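Local coordinates for probable transcriptional regulator (Rhodococcus jostii, PDB 3HIM), which probably binds DNA as a transcriptional regulator of the TetR family, pairing a helix-turn-helix domain with an all-helical C-terminal domain, at residues B[91-94]-B[95-98]; B[101-104]-B[105-109]. All coordinates share one frame; numbering follows the deposited sequence.

In the fold
Helix 89-106 belongs to the TetR-like C-terminal domain, and the two contacts lie on it in series, their centres about 16 Å apart; neither nests in nor crosses the other, and neither closes a long loop. Contact 1 comes first, in the early turns, where the helix packs against both helix 123-149 and helix 184-198 and is bonded to the residues at and just after the end of helix 60-82. Contact 2 follows nearer the centre of the chain. There helix 89-106 ends, the backbone turns at Asn107, and helix 108-116 begins, beside helices 60-82, 158-175 and 184-198. Helices 60-82 and 184-198 thus meet this helix at both contacts.

Contact 1 (B[91-94]-B[95-98]); sequences DRLM and STVT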
loop_
_atom_site.group_PDB
_atom_site.type_symbol
_atom_site.label_atom_id
_atom_site.label_comp_id
_atom_site.label_asym_id
_atom_site.label_seq_id
_atom_site.Cartn_x
_atom_site.Cartn_y
_atom_site.Cartn_z
ATOM N N ASP B 91 -24.683 -4.704 5.534
ATOM C CA ASP B 91 -24.406 -6.079 5.078
ATOM C C ASP B 91 -23.684 -6.074 3.733
ATOM O O ASP B 91 -22.851 -6.934 3.473
ATOM C CB ASP B 91 -25.713 -6.872 4.886
ATOM C CG ASP B 91 -26.490 -7.063 6.170
ATOM O OD1 ASP B 91 -25.996 -7.731 7.094
ATOM O OD2 ASP B 91 -27.611 -6.534 6.248
ATOM N N ARG B 92 -24.074 -5.144 2.862
ATOM C CA ARG B 92 -23.387 -4.904 1.583
ATOM C C ARG B 92 -21.919 -4.504 1.813
ATOM O O ARG B 92 -21.019 -4.966 1.108
ATOM C CB ARG B 92 -24.108 -3.812 0.783
ATOM C CG ARG B 92 -25.538 -4.202 0.336
ATOM C CD ARG B 92 -26.288 -3.082 -0.363
ATOM N NE ARG B 92 -25.616 -2.676 -1.600
ATOM C CZ ARG B 92 -26.013 -1.684 -2.400
ATOM N NH1 ARG B 92 -27.089 -0.969 -2.104
ATOM N NH2 ARG B 92 -25.303 -1.375 -3.481
ATOM N N LEU B 93 -21.698 -3.639 2.797
ATOM C CA LEU B 93 -20.366 -3.185 3.143
ATOM C C LEU B 93 -19.520 -4.298 3.758
ATOM O O LEU B 93 -18.367 -4.454 3.394
ATOM C CB LEU B 93 -20.432 -1.954 4.069
ATOM C CG LEU B 93 -19.089 -1.226 4.225
ATOM C CD1 LEU B 93 -18.651 -0.593 2.887
ATOM C CD2 LEU B 93 -19.153 -0.203 5.360
ATOM N N MET B 94 -20.092 -5.073 4.679
ATOM C CA MET B 94 -19.392 -6.240 5.193
ATOM C C MET B 94 -18.947 -7.145 4.037
ATOM O O MET B 94 -17.815 -7.634 4.008
ATOM C CB MET B 94 -20.269 -7.030 6.174
ATOM C CG MET B 94 -20.594 -6.303 7.499
ATOM S SD MET B 94 -21.844 -7.122 8.549
ATOM C CE MET B 94 -21.421 -8.848 8.327
ATOM N N SER B 95 -19.838 -7.353 3.077
ATOM C CA SER B 95 -19.624 -8.372 2.050
ATOM C C SER B 95 -18.544 -7.959 1.055
ATOM O O SER B 95 -17.643 -8.747 0.704
ATOM C CB SER B 95 -20.943 -8.644 1.301
ATOM O OG SER B 95 -20.779 -9.690 0.366
ATOM N N THR B 96 -18.651 -6.718 0.601
ATOM C CA THR B 96 -17.708 -6.204 -0.373
ATOM C C THR B 96 -16.332 -5.986 0.248
ATOM O O THR B 96 -15.333 -6.279 -0.412
ATOM C CB THR B 96 -18.180 -4.904 -0.994
ATOM O OG1 THR B 96 -18.497 -3.978 0.056
ATOM C CG2 THR B 96 -19.403 -5.152 -1.893
ATOM N N VAL B 97 -16.281 -5.460 1.492
ATOM C CA VAL B 97 -14.998 -5.312 2.206
ATOM C C VAL B 97 -14.322 -6.685 2.412
ATOM O O VAL B 97 -13.134 -6.846 2.090
ATOM C CB VAL B 97 -15.113 -4.522 3.566
ATOM C CG1 VAL B 97 -13.786 -4.570 4.335
ATOM C CG2 VAL B 97 -15.498 -3.062 3.314
ATOM N N THR B 98 -15.080 -7.666 2.908
ATOM C CA THR B 98 -14.584 -9.045 2.992
ATOM C C THR B 98 -13.963 -9.550 1.664
ATOM O O THR B 98 -12.808 -9.997 1.649
ATOM C CB THR B 98 -15.687 -10.038 3.428
ATOM O OG1 THR B 98 -16.198 -9.620 4.692
ATOM C CG2 THR B 98 -15.134 -11.481 3.542
#
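Met94 O is gripped twice by Thr98, by its backbone N and by its hydroxyl OG1, the latter only 2.7 Å away. This is the i to i+4 pattern of an alpha-helix with a side-chain bond added, here in the first half of helix 89-106. The two donors approach from opposite faces of the carbonyl plane. With OG1 trans to its own carbonyl carbon and next to its own N (chi1 -58°), Thr98 folds its hydroxyl back along the helix; the beta-branched hydroxyl of threonine is well placed to bond the carbonyl one turn earlier.

Two residues earlier along the helix the pattern recurs at the buried Thr96. Thr96 N donates to Arg92 O at 3.0 Å and, from the other face of the carbonyl plane, Thr96 OG1 reaches Arg92 O at 2.9 Å. Here chi1 is 53°, which tucks the hydroxyl between N and C of its own residue, so the polar atom is satisfied within the helix while Thr96 packs on Phe140 and Ile143 of helix 123-149. The guanidinium of Arg92 leaves the helix for a salt bridge with Asp83, and Ser95 OG bonds to Ala82 O.

Leu93 and Val97 supply the apolar side; Leu93 also packs on Leu196 of helix 184-198. Their side chains run alongside each other in the same direction, Leu93 CD1 resting 4.0 Å from Val97 CG2.

Contact 2 (B[101-104]-B[105-109]); sequences VTWH and ADNRA
The C-terminal end of helix 89-106, in the TetR-like C-terminal domain, is finished by Asn107, the first residue to leave helical geometry and the one just before helix 108-116. One acceptor is gripped twice here: Asn107 N donates to Trp103 O at 2.8 Å, and Asn107 ND2 reaches the same oxygen at 3.0 Å. ND2 lies in the carbonyl plane on a lone pair, and the backbone N is tilted from that plane.

Asn107 also lies over the indole of Trp103. Asn107 CB stands 3.7 Å from the centroid of the six-membered ring of Trp103, 7° off its normal, a CH-pi contact, while ND2 sits over the five-membered ring on the same face. Ring and amide planes are 34° apart, and the two side chains cross at about a right angle. With chi1 of Trp103 at -170°, its CG lies trans to N and beside the carbonyl carbon, which swings the indole along the helix so that one face meets the side chain of Asn107. Asparagine suits this place because its short amide can bond back to the carbonyl and still lie against the ring.

Asp106 N to Thr102 O, at 2.9 Å, is an ordinary helix bond of the last turn. A side-chain bond spans the break: Arg108 NH1 donates to Ala105 O at 2.8 Å, the oxygen lying in the guanidinium plane though NH1 stands above the carbonyl plane. The side chains of Thr102 and Asp106 lie side by side, CG2 of Thr102 3.7 Å from OD2 of Asp106.

Around the turn, Trp103 NE1 bonds to Ser74 OG as the indole packs on Val75 and Ala78 of helix 60-82. The small methyl of Ala105 fits against Val172 of helix 158-175, where Ser173 OG bonds to His104 O, and Val101 packs on Ile187, Ala188 and Tyr191 of helix 184-198.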
loop_
_atom_site.group_PDB
_atom_site.type_symbol
_atom_site.label_atom_id
_atom_site.label_comp_id
_atom_site.label_asym_id
_atom_site.label_seq_id
_atom_site.Cartn_x
_atom_site.Cartn_y
_atom_site.Cartn_z
ATOM N N VAL B 101 -10.750 -7.324 0.678
ATOM C CA VAL B 101 -9.546 -7.636 1.474
ATOM C C VAL B 101 -9.004 -9.053 1.154
ATOM O O VAL B 101 -7.801 -9.230 0.886
ATOM C CB VAL B 101 -9.833 -7.456 2.973
ATOM C CG1 VAL B 101 -8.710 -8.043 3.834
ATOM C CG2 VAL B 101 -10.042 -5.951 3.297
ATOM N N THR B 102 -9.901 -10.050 1.158
ATOM C CA THR B 102 -9.548 -11.430 0.792
ATOM C C THR B 102 -8.857 -11.488 -0.572
ATOM O O THR B 102 -7.837 -12.138 -0.709
ATOM C CB THR B 102 -10.812 -12.341 0.767
ATOM O OG1 THR B 102 -11.445 -12.269 2.041
ATOM C CG2 THR B 102 -10.468 -13.799 0.442
ATOM N N TRP B 103 -9.421 -10.807 -1.572
ATOM C CA TRP B 103 -8.817 -10.791 -2.901
ATOM C C TRP B 103 -7.391 -10.279 -2.840
ATOM O O TRP B 103 -6.468 -10.854 -3.448
ATOM C CB TRP B 103 -9.631 -9.956 -3.876
ATOM C CG TRP B 103 -9.163 -10.131 -5.290
ATOM C CD1 TRP B 103 -9.699 -10.968 -6.229
ATOM C CD2 TRP B 103 -8.046 -9.474 -5.922
ATOM N NE1 TRP B 103 -8.986 -10.872 -7.417
ATOM C CE2 TRP B 103 -7.973 -9.958 -7.255
ATOM C CE3 TRP B 103 -7.105 -8.524 -5.493
ATOM C CZ2 TRP B 103 -6.997 -9.519 -8.165
ATOM C CZ3 TRP B 103 -6.131 -8.081 -6.401
ATOM C CH2 TRP B 103 -6.081 -8.590 -7.725
ATOM N N HIS B 104 -7.207 -9.192 -2.112
ATOM C CA HIS B 104 -5.909 -8.572 -2.015
ATOM C C HIS B 104 -4.844 -9.391 -1.256
ATOM O O HIS B 104 -3.652 -9.287 -1.561
ATOM C CB HIS B 104 -6.048 -7.160 -1.457
ATOM C CG HIS B 104 -6.296 -6.129 -2.512
ATOM N ND1 HIS B 104 -5.303 -5.683 -3.360
ATOM C CD2 HIS B 104 -7.425 -5.473 -2.872
ATOM C CE1 HIS B 104 -5.808 -4.792 -4.191
ATOM N NE2 HIS B 104 -7.091 -4.637 -3.906
ATOM N N ALA B 105 -5.268 -10.183 -0.280
ATOM C CA ALA B 105 -4.382 -11.151 0.378
ATOM C C ALA B 105 -4.036 -12.334 -0.549
ATOM O O ALA B 105 -2.859 -12.609 -0.770
ATOM C CB ALA B 105 -5.000 -11.653 1.657
ATOM N N ASP B 106 -5.050 -13.023 -1.074
ATOM C CA ASP B 106 -4.834 -14.147 -2.020
ATOM C C ASP B 106 -4.089 -13.777 -3.311
ATOM O O ASP B 106 -3.263 -14.549 -3.788
ATOM C CB ASP B 106 -6.153 -14.799 -2.431
ATOM C CG ASP B 106 -6.846 -15.534 -1.291
ATOM O OD1 ASP B 106 -6.223 -15.823 -0.239
ATOM O OD2 ASP B 106 -8.045 -15.839 -1.485
ATOM N N ASN B 107 -4.371 -12.616 -3.890
ATOM C CA ASN B 107 -3.748 -12.276 -5.175
ATOM C C ASN B 107 -2.675 -11.220 -5.091
ATOM O O ASN B 107 -2.452 -10.486 -6.070
ATOM C CB ASN B 107 -4.820 -11.865 -6.181
ATOM C CG ASN B 107 -5.838 -12.945 -6.367
ATOM O OD1 ASN B 107 -5.585 -13.919 -7.068
ATOM N ND2 ASN B 107 -6.980 -12.812 -5.705
ATOM N N ARG B 108 -2.000 -11.165 -3.939
ATOM C CA ARG B 108 -1.052 -10.090 -3.628
ATOM C C ARG B 108 0.087 -9.928 -4.647
ATOM O O ARG B 108 0.500 -8.791 -4.943
ATOM C CB ARG B 108 -0.488 -10.222 -2.189
ATOM C CG ARG B 108 0.222 -11.548 -1.876
ATOM C CD ARG B 108 0.441 -11.766 -0.359
ATOM N NE ARG B 108 1.143 -13.016 -0.074
ATOM C CZ ARG B 108 0.542 -14.190 0.118
ATOM N NH1 ARG B 108 -0.790 -14.296 0.078
ATOM N NH2 ARG B 108 1.275 -15.260 0.358
ATOM N N ALA B 109 0.601 -11.050 -5.159
ATOM C CA ALA B 109 1.754 -11.030 -6.078
ATOM C C ALA B 109 1.341 -10.419 -7.393
ATOM O O ALA B 109 1.979 -9.510 -7.885
ATOM C CB ALA B 109 2.348 -12.440 -6.282
#